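Local coordinates for Rio2 kinase (Chaetomium thermophilum, PDB 4GYI), which is an atypical RIO-family protein kinase and ATPase of pre-40S ribosomal subunit maturation, which probably phosphorylates serine and threonine and itself forms a phosphoaspartate, at residues A[87-92]-A[182-187]; A[123-128]-A[188-193]. All blocks are in the same frame, centred on the assembly; numbering follows the deposited sequence.

Contact 1: residues A[87-92]-A[182-187]; sequences LHTHAA and AQSRHT. With EDO (1,2-ethanediol), chain E.
The last turn of helix 79-92, in the N-terminal winged-helix domain, docks T89 and H90 against the hairpin formed by the edge strand 180-184 of the kinase N-lobe sheet and strand 187-191. H90 enters by the tip of its imidazole: NE2 donates to T187 OG1 at 2.7 Å, an almost straight bond (163° at the hydrogen) with the hydroxyl close to the ring plane. With OG1 in the crowded position between backbone N and carbonyl carbon (chi1 73°), T187 also donates to S184 O at 2.8 Å, on a lone pair. The hydroxyl therefore relays from the helix to the turn. That carbonyl takes T187 N as well and closes the type II' turn S184-T187, so the hydroxyl that H90 holds is itself bonded to the carbonyl that closes the turn. On its way in, the ring passes S184, CE1 lying 3.7 Å from CB, while A182 CB sits at the ring edge near ND1.

The preceding residue, T89, meets R185. The arginine chain, extended from CG to NE, brings NH1 to T89 OG1 at 2.8 Å, with the hydroxyl 12° out of the guanidinium plane; the same NH1 makes a weak bond to S184 OG. T89 CG2 rests on that serine oxygen at 3.6 Å. R185 NE forms a salt bridge with E24 of helix 14-26, which ties the guanidinium to a second helix of the winged-helix domain, and T89 OG1 is also hydrogen-bonded to L85 O within its own helix.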
ATOM      1  N   LEU A  87       7.482  -1.999  11.890  1.00 28.60           N
ATOM      2  CA  LEU A  87       7.339  -0.908  12.854  1.00 35.44           C
ATOM      3  C   LEU A  87       8.662  -0.572  13.532  1.00 41.38           C
ATOM      4  O   LEU A  87       8.990   0.594  13.734  1.00 44.11           O
ATOM      5  CB  LEU A  87       6.304  -1.252  13.923  1.00 36.54           C
ATOM      6  CG  LEU A  87       4.842  -0.966  13.594  1.00 54.91           C
ATOM      7  CD1 LEU A  87       3.940  -1.553  14.667  1.00 52.32           C
ATOM      8  CD2 LEU A  87       4.626   0.536  13.466  1.00 59.89           C
ATOM      9  N   HIS A  88       9.409  -1.610  13.884  1.00 44.73           N
ATOM     10  CA  HIS A  88      10.704  -1.459  14.532  1.00 44.69           C
ATOM     11  C   HIS A  88      11.655  -0.651  13.650  1.00 46.00           C
ATOM     12  O   HIS A  88      12.364   0.250  14.114  1.00 45.71           O
ATOM     13  CB  HIS A  88      11.287  -2.841  14.805  1.00 50.63           C
ATOM     14  CG  HIS A  88      12.413  -2.832  15.784  1.00 51.99           C
ATOM     15  ND1 HIS A  88      12.239  -2.506  17.112  1.00 57.62           N
ATOM     16  CD2 HIS A  88      13.730  -3.097  15.628  1.00 43.07           C
ATOM     17  CE1 HIS A  88      13.400  -2.577  17.735  1.00 57.28           C
ATOM     18  NE2 HIS A  88      14.321  -2.935  16.858  1.00 59.26           N
ATOM     19  N   THR A  89      11.650  -0.973  12.364  1.00 41.26           N
ATOM     20  CA  THR A  89      12.470  -0.261  11.403  1.00 37.72           C
ATOM     21  C   THR A  89      12.032   1.201  11.312  1.00 45.28           C
ATOM     22  O   THR A  89      12.874   2.101  11.309  1.00 44.02           O
ATOM     23  CB  THR A  89      12.410  -0.943  10.025  1.00 35.33           C
ATOM     24  OG1 THR A  89      12.994  -2.241  10.130  1.00 34.99           O
ATOM     25  CG2 THR A  89      13.162  -0.146   8.968  1.00 30.01           C
ATOM     26  N   HIS A  90      10.724   1.444  11.256  1.00 34.46           N
ATOM     27  CA  HIS A  90      10.238   2.825  11.219  1.00 36.71           C
ATOM     28  C   HIS A  90      10.594   3.579  12.510  1.00 39.76           C
ATOM     29  O   HIS A  90      10.919   4.760  12.471  1.00 35.25           O
ATOM     30  CB  HIS A  90       8.726   2.884  11.003  1.00 29.58           C
ATOM     31  CG  HIS A  90       8.280   2.416   9.656  1.00 35.71           C
ATOM     32  ND1 HIS A  90       8.794   2.926   8.483  1.00 39.08           N
ATOM     33  CD2 HIS A  90       7.348   1.501   9.294  1.00 29.82           C
ATOM     34  CE1 HIS A  90       8.207   2.336   7.456  1.00 40.22           C
ATOM     35  NE2 HIS A  90       7.326   1.465   7.920  1.00 34.28           N
ATOM     36  N   ALA A  91      10.512   2.893  13.647  1.00 31.41           N
ATOM     37  CA  ALA A  91      10.881   3.486  14.925  1.00 41.75           C
ATOM     38  C   ALA A  91      12.360   3.831  14.946  1.00 48.68           C
ATOM     39  O   ALA A  91      12.742   4.938  15.351  1.00 46.75           O
ATOM     40  CB  ALA A  91      10.561   2.531  16.064  1.00 40.15           C
ATOM     41  N   ALA A  92      13.190   2.875  14.516  1.00 45.40           N
ATOM     42  CA  ALA A  92      14.644   3.005  14.630  1.00 42.74           C
ATOM     43  C   ALA A  92      15.165   4.120  13.745  1.00 50.50           C
ATOM     44  O   ALA A  92      16.112   4.816  14.112  1.00 52.79           O
ATOM     45  CB  ALA A  92      15.326   1.698  14.289  1.00 42.60           C
ATOM     46  N   ALA A 182       8.526   7.140   4.076  1.00 40.01           N
ATOM     47  CA  ALA A 182       9.448   6.026   4.259  1.00 36.45           C
ATOM     48  C   ALA A 182       8.772   4.752   3.826  1.00 31.37           C
ATOM     49  O   ALA A 182       7.561   4.719   3.677  1.00 34.50           O
ATOM     50  CB  ALA A 182       9.878   5.924   5.707  1.00 41.88           C
ATOM     51  N   GLN A 183       9.547   3.694   3.636  1.00 31.74           N
ATOM     52  CA  GLN A 183       8.963   2.428   3.213  1.00 30.55           C
ATOM     53  C   GLN A 183       9.743   1.293   3.846  1.00 30.77           C
ATOM     54  O   GLN A 183      10.969   1.282   3.795  1.00 41.98           O
ATOM     55  CB  GLN A 183       8.979   2.320   1.678  1.00 34.60           C
ATOM     56  CG  GLN A 183       8.301   1.074   1.120  1.00 35.80           C
ATOM     57  CD  GLN A 183       9.222  -0.134   1.074  1.00 42.16           C
ATOM     58  OE1 GLN A 183      10.371  -0.031   0.652  1.00 37.61           O
ATOM     59  NE2 GLN A 183       8.725  -1.280   1.527  1.00 43.37           N
ATOM     60  N   SER A 184       9.054   0.343   4.461  1.00 30.54           N
ATOM     61  CA  SER A 184       9.756  -0.833   4.961  1.00 35.10           C
ATOM     62  C   SER A 184       8.928  -2.083   4.751  1.00 38.39           C
ATOM     63  O   SER A 184       7.779  -2.142   5.175  1.00 30.02           O
ATOM     64  CB  SER A 184      10.114  -0.679   6.436  1.00 29.72           C
ATOM     65  OG  SER A 184      10.746  -1.858   6.925  1.00 30.80           O
ATOM     66  N   ARG A 185       9.506  -3.078   4.081  1.00 28.32           N
ATOM     67  CA  ARG A 185       8.804  -4.333   3.836  1.00 25.51           C
ATOM     68  C   ARG A 185       7.442  -4.088   3.148  1.00 28.27           C
ATOM     69  O   ARG A 185       7.385  -3.507   2.058  1.00 29.05           O
ATOM     70  CB  ARG A 185       8.666  -5.122   5.145  1.00 25.15           C
ATOM     71  CG  ARG A 185      10.003  -5.507   5.736  1.00 30.76           C
ATOM     72  CD  ARG A 185       9.884  -5.793   7.218  1.00 40.64           C
ATOM     73  NE  ARG A 185      11.121  -6.302   7.813  1.00 33.53           N
ATOM     74  CZ  ARG A 185      12.024  -5.545   8.437  1.00 35.17           C
ATOM     75  NH1 ARG A 185      11.855  -4.232   8.539  1.00 41.69           N
ATOM     76  NH2 ARG A 185      13.092  -6.101   8.951  1.00 37.26           N
ATOM     77  N   HIS A 186       6.353  -4.485   3.801  1.00 25.76           N
ATOM     78  CA  HIS A 186       5.010  -4.312   3.237  1.00 29.01           C
ATOM     79  C   HIS A 186       4.321  -3.001   3.654  1.00 27.81           C
ATOM     80  O   HIS A 186       3.094  -2.871   3.550  1.00 24.24           O
ATOM     81  CB  HIS A 186       4.111  -5.497   3.614  1.00 26.69           C
ATOM     82  CG  HIS A 186       3.963  -5.716   5.096  1.00 27.72           C
ATOM     83  ND1 HIS A 186       5.007  -5.569   5.987  1.00 27.45           N
ATOM     84  CD2 HIS A 186       2.897  -6.105   5.835  1.00 26.85           C
ATOM     85  CE1 HIS A 186       4.592  -5.854   7.209  1.00 27.48           C
ATOM     86  NE2 HIS A 186       3.313  -6.172   7.148  1.00 29.72           N
ATOM     87  N   THR A 187       5.092  -2.032   4.131  1.00 29.65           N
ATOM     88  CA  THR A 187       4.469  -0.861   4.743  1.00 34.01           C
ATOM     89  C   THR A 187       4.941   0.441   4.135  1.00 36.46           C
ATOM     90  O   THR A 187       6.051   0.525   3.613  1.00 42.30           O
ATOM     91  CB  THR A 187       4.692  -0.819   6.281  1.00 23.73           C
ATOM     92  OG1 THR A 187       6.057  -0.475   6.568  1.00 26.28           O
ATOM     93  CG2 THR A 187       4.379  -2.158   6.893  1.00 24.25           C
TER
HETATM   94  C1  EDO E 404      12.459  -4.499   3.207  1.00 70.02           C
HETATM   95  O1  EDO E 404      12.030  -5.431   2.197  1.00 78.41           O
HETATM   96  C2  EDO E 404      12.412  -3.073   2.669  1.00 60.76           C
HETATM   97  O2  EDO E 404      11.440  -2.966   1.618  1.00 66.11           O

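Contact 2: residues A[123-128]-A[188-193]; sequences VLKIHR and IVMSLV. With ADP (adenosine-5'-diphosphate), chain B; EDO (1,2-ethanediol), chain D.
V123 and M190 lie side by side on the nucleotide face of two antiparallel strands, pointing the same way, with V123 CB 3.9 Å from M190 CG. The methionine starts from the position between its backbone N and carbonyl carbon (chi1 72°) and bends at chi3 (83°), which turns CE toward K125 CB while SD faces the adenine and takes a weak bond from ADP N6. V123 CG2 reaches 3.8 Å to L192 CD1, the two side chains crossing at about a right angle; both methyls also touch the base, at C6 and C2 respectively.

K125 crosses M190 obliquely and then runs on fully extended, past the strand pair to the phosphates. Its NZ donates a hydrogen bond to ADP O2A at 2.7 Å and a weak one to O3B; it also forms a salt bridge with E163 of helix 149-172 and a hydrogen bond with the phosphoaspartate at position 258, so the ammonium is held among anionic groups. On the other face, L124 CD1 packs on V189 CG2 at 3.7 Å, next to H90 of helix 79-92.

The backbones pair V123 with M190 and K125 with I188 as hydrogen-bonded pairs, two bonds each; the non-hydrogen-bonded pair L124-V189 between them adds CA-H...O contacts to I188 O and V123 O. Farther along the chain, S191 O accepts from ADP N6 at 2.9 Å, and V193 N donates to N1 at 3.0 Å. These two backbone bonds are the hinge recognition of adenine characteristic of protein kinases, and K125 with E163 matches the lysine-glutamate pair of that fold, here between strand 121-127 and helix 149-172.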
ATOM      1  N   VAL A 123       0.346   8.802   8.089  1.00 25.55           N
ATOM      2  CA  VAL A 123      -0.357   7.548   7.842  1.00 20.72           C
ATOM      3  C   VAL A 123       0.610   6.399   7.627  1.00 26.75           C
ATOM      4  O   VAL A 123       1.606   6.541   6.927  1.00 27.48           O
ATOM      5  CB  VAL A 123      -1.293   7.669   6.612  1.00 27.40           C
ATOM      6  CG1 VAL A 123      -1.672   6.300   6.051  1.00 25.51           C
ATOM      7  CG2 VAL A 123      -2.533   8.456   6.981  1.00 23.58           C
ATOM      8  N   LEU A 124       0.328   5.270   8.266  1.00 30.64           N
ATOM      9  CA  LEU A 124       1.055   4.049   7.992  1.00 29.48           C
ATOM     10  C   LEU A 124       0.130   3.118   7.210  1.00 27.38           C
ATOM     11  O   LEU A 124      -0.956   2.777   7.676  1.00 25.41           O
ATOM     12  CB  LEU A 124       1.486   3.378   9.294  1.00 26.56           C
ATOM     13  CG  LEU A 124       2.122   1.993   9.131  1.00 35.45           C
ATOM     14  CD1 LEU A 124       3.495   2.109   8.487  1.00 34.39           C
ATOM     15  CD2 LEU A 124       2.225   1.288  10.462  1.00 42.78           C
ATOM     16  N   LYS A 125       0.534   2.733   6.010  1.00 24.46           N
ATOM     17  CA  LYS A 125      -0.284   1.807   5.227  1.00 23.37           C
ATOM     18  C   LYS A 125       0.392   0.446   5.247  1.00 23.75           C
ATOM     19  O   LYS A 125       1.591   0.351   5.012  1.00 24.47           O
ATOM     20  CB  LYS A 125      -0.449   2.290   3.785  1.00 27.76           C
ATOM     21  CG  LYS A 125      -1.330   1.367   2.892  1.00 21.48           C
ATOM     22  CD  LYS A 125      -1.504   1.991   1.515  1.00 25.36           C
ATOM     23  CE  LYS A 125      -2.306   1.093   0.550  1.00 27.52           C
ATOM     24  NZ  LYS A 125      -2.722   1.861  -0.668  1.00 27.97           N
ATOM     25  N   ILE A 126      -0.377  -0.593   5.558  1.00 17.95           N
ATOM     26  CA  ILE A 126       0.143  -1.950   5.616  1.00 22.24           C
ATOM     27  C   ILE A 126      -0.551  -2.791   4.556  1.00 26.02           C
ATOM     28  O   ILE A 126      -1.756  -2.952   4.602  1.00 21.45           O
ATOM     29  CB  ILE A 126      -0.131  -2.576   7.002  1.00 24.45           C
ATOM     30  CG1 ILE A 126       0.485  -1.684   8.105  1.00 28.80           C
ATOM     31  CG2 ILE A 126       0.443  -3.998   7.070  1.00 26.16           C
ATOM     32  CD1 ILE A 126       0.226  -2.186   9.536  1.00 29.07           C
ATOM     33  N   HIS A 127       0.194  -3.313   3.592  1.00 26.33           N
ATOM     34  CA  HIS A 127      -0.421  -4.081   2.525  1.00 24.74           C
ATOM     35  C   HIS A 127      -0.760  -5.498   2.971  1.00 29.45           C
ATOM     36  O   HIS A 127       0.031  -6.155   3.665  1.00 23.71           O
ATOM     37  CB  HIS A 127       0.463  -4.096   1.278  1.00 22.69           C
ATOM     38  CG  HIS A 127       0.495  -2.792   0.543  1.00 30.38           C
ATOM     39  ND1 HIS A 127      -0.422  -2.466  -0.436  1.00 27.97           N
ATOM     40  CD2 HIS A 127       1.328  -1.727   0.645  1.00 24.16           C
ATOM     41  CE1 HIS A 127      -0.148  -1.266  -0.917  1.00 27.56           C
ATOM     42  NE2 HIS A 127       0.909  -0.794  -0.277  1.00 31.90           N
ATOM     43  N   ARG A 128      -1.951  -5.940   2.564  1.00 22.22           N
ATOM     44  CA  ARG A 128      -2.546  -7.199   2.989  1.00 25.69           C
ATOM     45  C   ARG A 128      -3.034  -8.077   1.831  1.00 30.79           C
ATOM     46  O   ARG A 128      -4.150  -8.589   1.875  1.00 29.87           O
ATOM     47  CB  ARG A 128      -3.745  -6.893   3.898  1.00 19.00           C
ATOM     48  CG  ARG A 128      -3.340  -6.183   5.190  1.00 26.86           C
ATOM     49  CD  ARG A 128      -2.495  -7.074   6.107  1.00 22.30           C
ATOM     50  NE  ARG A 128      -2.365  -6.473   7.439  1.00 32.88           N
ATOM     51  CZ  ARG A 128      -1.366  -6.698   8.288  1.00 33.09           C
ATOM     52  NH1 ARG A 128      -0.374  -7.526   7.963  1.00 25.80           N
ATOM     53  NH2 ARG A 128      -1.361  -6.087   9.469  1.00 32.01           N
ATOM     54  N   ILE A 188       4.096   1.462   4.201  1.00 24.86           N
ATOM     55  CA  ILE A 188       4.519   2.780   3.774  1.00 26.15           C
ATOM     56  C   ILE A 188       4.092   3.765   4.823  1.00 34.97           C
ATOM     57  O   ILE A 188       2.990   3.644   5.351  1.00 28.99           O
ATOM     58  CB  ILE A 188       3.858   3.204   2.456  1.00 34.92           C
ATOM     59  CG1 ILE A 188       4.330   2.312   1.306  1.00 37.64           C
ATOM     60  CG2 ILE A 188       4.176   4.681   2.143  1.00 30.33           C
ATOM     61  CD1 ILE A 188       3.704   2.679  -0.028  1.00 51.35           C
ATOM     62  N   VAL A 189       4.964   4.721   5.134  1.00 29.20           N
ATOM     63  CA  VAL A 189       4.585   5.842   5.971  1.00 34.44           C
ATOM     64  C   VAL A 189       4.443   7.023   5.042  1.00 29.86           C
ATOM     65  O   VAL A 189       5.333   7.290   4.256  1.00 27.15           O
ATOM     66  CB  VAL A 189       5.642   6.153   7.058  1.00 36.14           C
ATOM     67  CG1 VAL A 189       5.269   7.424   7.805  1.00 30.18           C
ATOM     68  CG2 VAL A 189       5.760   5.000   8.034  1.00 37.00           C
ATOM     69  N   MET A 190       3.311   7.717   5.097  1.00 26.37           N
ATOM     70  CA  MET A 190       3.111   8.846   4.209  1.00 26.77           C
ATOM     71  C   MET A 190       2.386   9.962   4.965  1.00 30.42           C
ATOM     72  O   MET A 190       1.826   9.725   6.037  1.00 26.24           O
ATOM     73  CB  MET A 190       2.276   8.405   3.004  1.00 27.72           C
ATOM     74  CG  MET A 190       0.814   8.161   3.359  1.00 21.54           C
ATOM     75  SD  MET A 190      -0.170   7.466   2.024  1.00 26.31           S
ATOM     76  CE  MET A 190       0.201   5.731   2.167  1.00 23.43           C
ATOM     77  N   SER A 191       2.382  11.170   4.408  1.00 26.65           N
ATOM     78  CA  SER A 191       1.719  12.282   5.081  1.00 34.32           C
ATOM     79  C   SER A 191       0.229  11.993   5.207  1.00 28.08           C
ATOM     80  O   SER A 191      -0.337  11.226   4.427  1.00 26.54           O
ATOM     81  CB  SER A 191       1.942  13.605   4.341  1.00 31.92           C
ATOM     82  OG  SER A 191       1.211  13.642   3.134  1.00 43.52           O
ATOM     83  N   LEU A 192      -0.379  12.567   6.232  1.00 34.62           N
ATOM     84  CA  LEU A 192      -1.821  12.495   6.421  1.00 36.23           C
ATOM     85  C   LEU A 192      -2.437  13.663   5.669  1.00 31.44           C
ATOM     86  O   LEU A 192      -2.148  14.801   5.968  1.00 37.24           O
ATOM     87  CB  LEU A 192      -2.142  12.611   7.907  1.00 37.96           C
ATOM     88  CG  LEU A 192      -3.606  12.795   8.308  1.00 38.69           C
ATOM     89  CD1 LEU A 192      -4.407  11.558   7.952  1.00 28.32           C
ATOM     90  CD2 LEU A 192      -3.664  13.085   9.803  1.00 38.43           C
ATOM     91  N   VAL A 193      -3.269  13.384   4.681  1.00 29.14           N
ATOM     92  CA  VAL A 193      -3.863  14.442   3.875  1.00 36.76           C
ATOM     93  C   VAL A 193      -5.126  14.931   4.560  1.00 32.19           C
ATOM     94  O   VAL A 193      -5.942  14.128   4.993  1.00 32.46           O
ATOM     95  CB  VAL A 193      -4.231  13.909   2.463  1.00 41.07           C
ATOM     96  CG1 VAL A 193      -4.810  15.006   1.607  1.00 44.40           C
ATOM     97  CG2 VAL A 193      -3.013  13.316   1.792  1.00 42.75           C
TER
HETATM   98  PB  ADP B 401      -6.626   0.476   0.147  1.00 31.41           P
HETATM   99  O1B ADP B 401      -6.860  -0.560   1.220  1.00 36.05           O
HETATM  100  O2B ADP B 401      -7.803   0.915  -0.689  1.00 27.86           O
HETATM  101  O3B ADP B 401      -5.369  -0.027  -0.694  1.00 36.17           O
HETATM  102  PA  ADP B 401      -5.951   3.279   0.321  1.00 30.97           P
HETATM  103  O1A ADP B 401      -6.962   3.405  -0.786  1.00 31.78           O
HETATM  104  O2A ADP B 401      -4.525   3.733   0.039  1.00 32.16           O
HETATM  105  O3A ADP B 401      -5.950   1.765   0.878  1.00 31.53           O
HETATM  106  O5' ADP B 401      -6.559   4.016   1.602  1.00 34.30           O
HETATM  107  C5' ADP B 401      -7.835   3.606   2.113  1.00 27.03           C
HETATM  108  C4' ADP B 401      -8.515   4.786   2.804  1.00 33.41           C
HETATM  109  O4' ADP B 401      -7.659   5.332   3.823  1.00 32.80           O
HETATM  110  C3' ADP B 401      -8.822   5.968   1.884  1.00 37.85           C
HETATM  111  O3' ADP B 401     -10.074   5.853   1.198  1.00 39.65           O
HETATM  112  C2' ADP B 401      -8.807   7.151   2.828  1.00 44.93           C
HETATM  113  O2' ADP B 401     -10.012   7.181   3.602  1.00 43.80           O
HETATM  114  C1' ADP B 401      -7.745   6.762   3.825  1.00 40.80           C
HETATM  115  N9  ADP B 401      -6.395   7.247   3.477  1.00 36.94           N
HETATM  116  C8  ADP B 401      -5.420   6.510   2.911  1.00 32.64           C
HETATM  117  N7  ADP B 401      -4.277   7.231   2.767  1.00 29.53           N
HETATM  118  C5  ADP B 401      -4.539   8.453   3.274  1.00 27.83           C
HETATM  119  C6  ADP B 401      -3.784   9.704   3.457  1.00 27.24           C
HETATM  120  N6  ADP B 401      -2.497   9.783   3.061  1.00 27.04           N
HETATM  121  N1  ADP B 401      -4.419  10.746   4.031  1.00 36.53           N
HETATM  122  C2  ADP B 401      -5.704  10.678   4.446  1.00 30.82           C
HETATM  123  N3  ADP B 401      -6.449   9.572   4.317  1.00 35.82           N
HETATM  124  C4  ADP B 401      -5.929   8.457   3.743  1.00 32.71           C
HETATM  125  C1  EDO D 403       0.448 -10.492   3.873  1.00 40.01           C
HETATM  126  O1  EDO D 403      -0.217  -9.718   2.870  1.00 35.21           O
HETATM  127  C2  EDO D 403       0.480  -9.691   5.163  1.00 36.45           C
HETATM  128  O2  EDO D 403       0.968  -8.396   4.860  1.00 34.37           O

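In the fold
Contacts 1 and 2 meet in one antiparallel sheet, their centres 11 Å apart, for strands 180-184 and 187-191 form a hairpin and strand 121-127 lies beside the second arm. Backbone bonds join them: A182 O to V189 N (3.0 Å) and H186 O to H127 N (2.9 Å). T187 CB also packs on K125 O at 3.5 Å. Contact 2 lines the ADP pocket with V123, K125 and M190, and the K125 side chain is about 6 Å from the magnesium ion. Contact 1 is set farther back, the T187 side chain about 12 Å from ADP, where the winged-helix domain meets the kinase N-lobe.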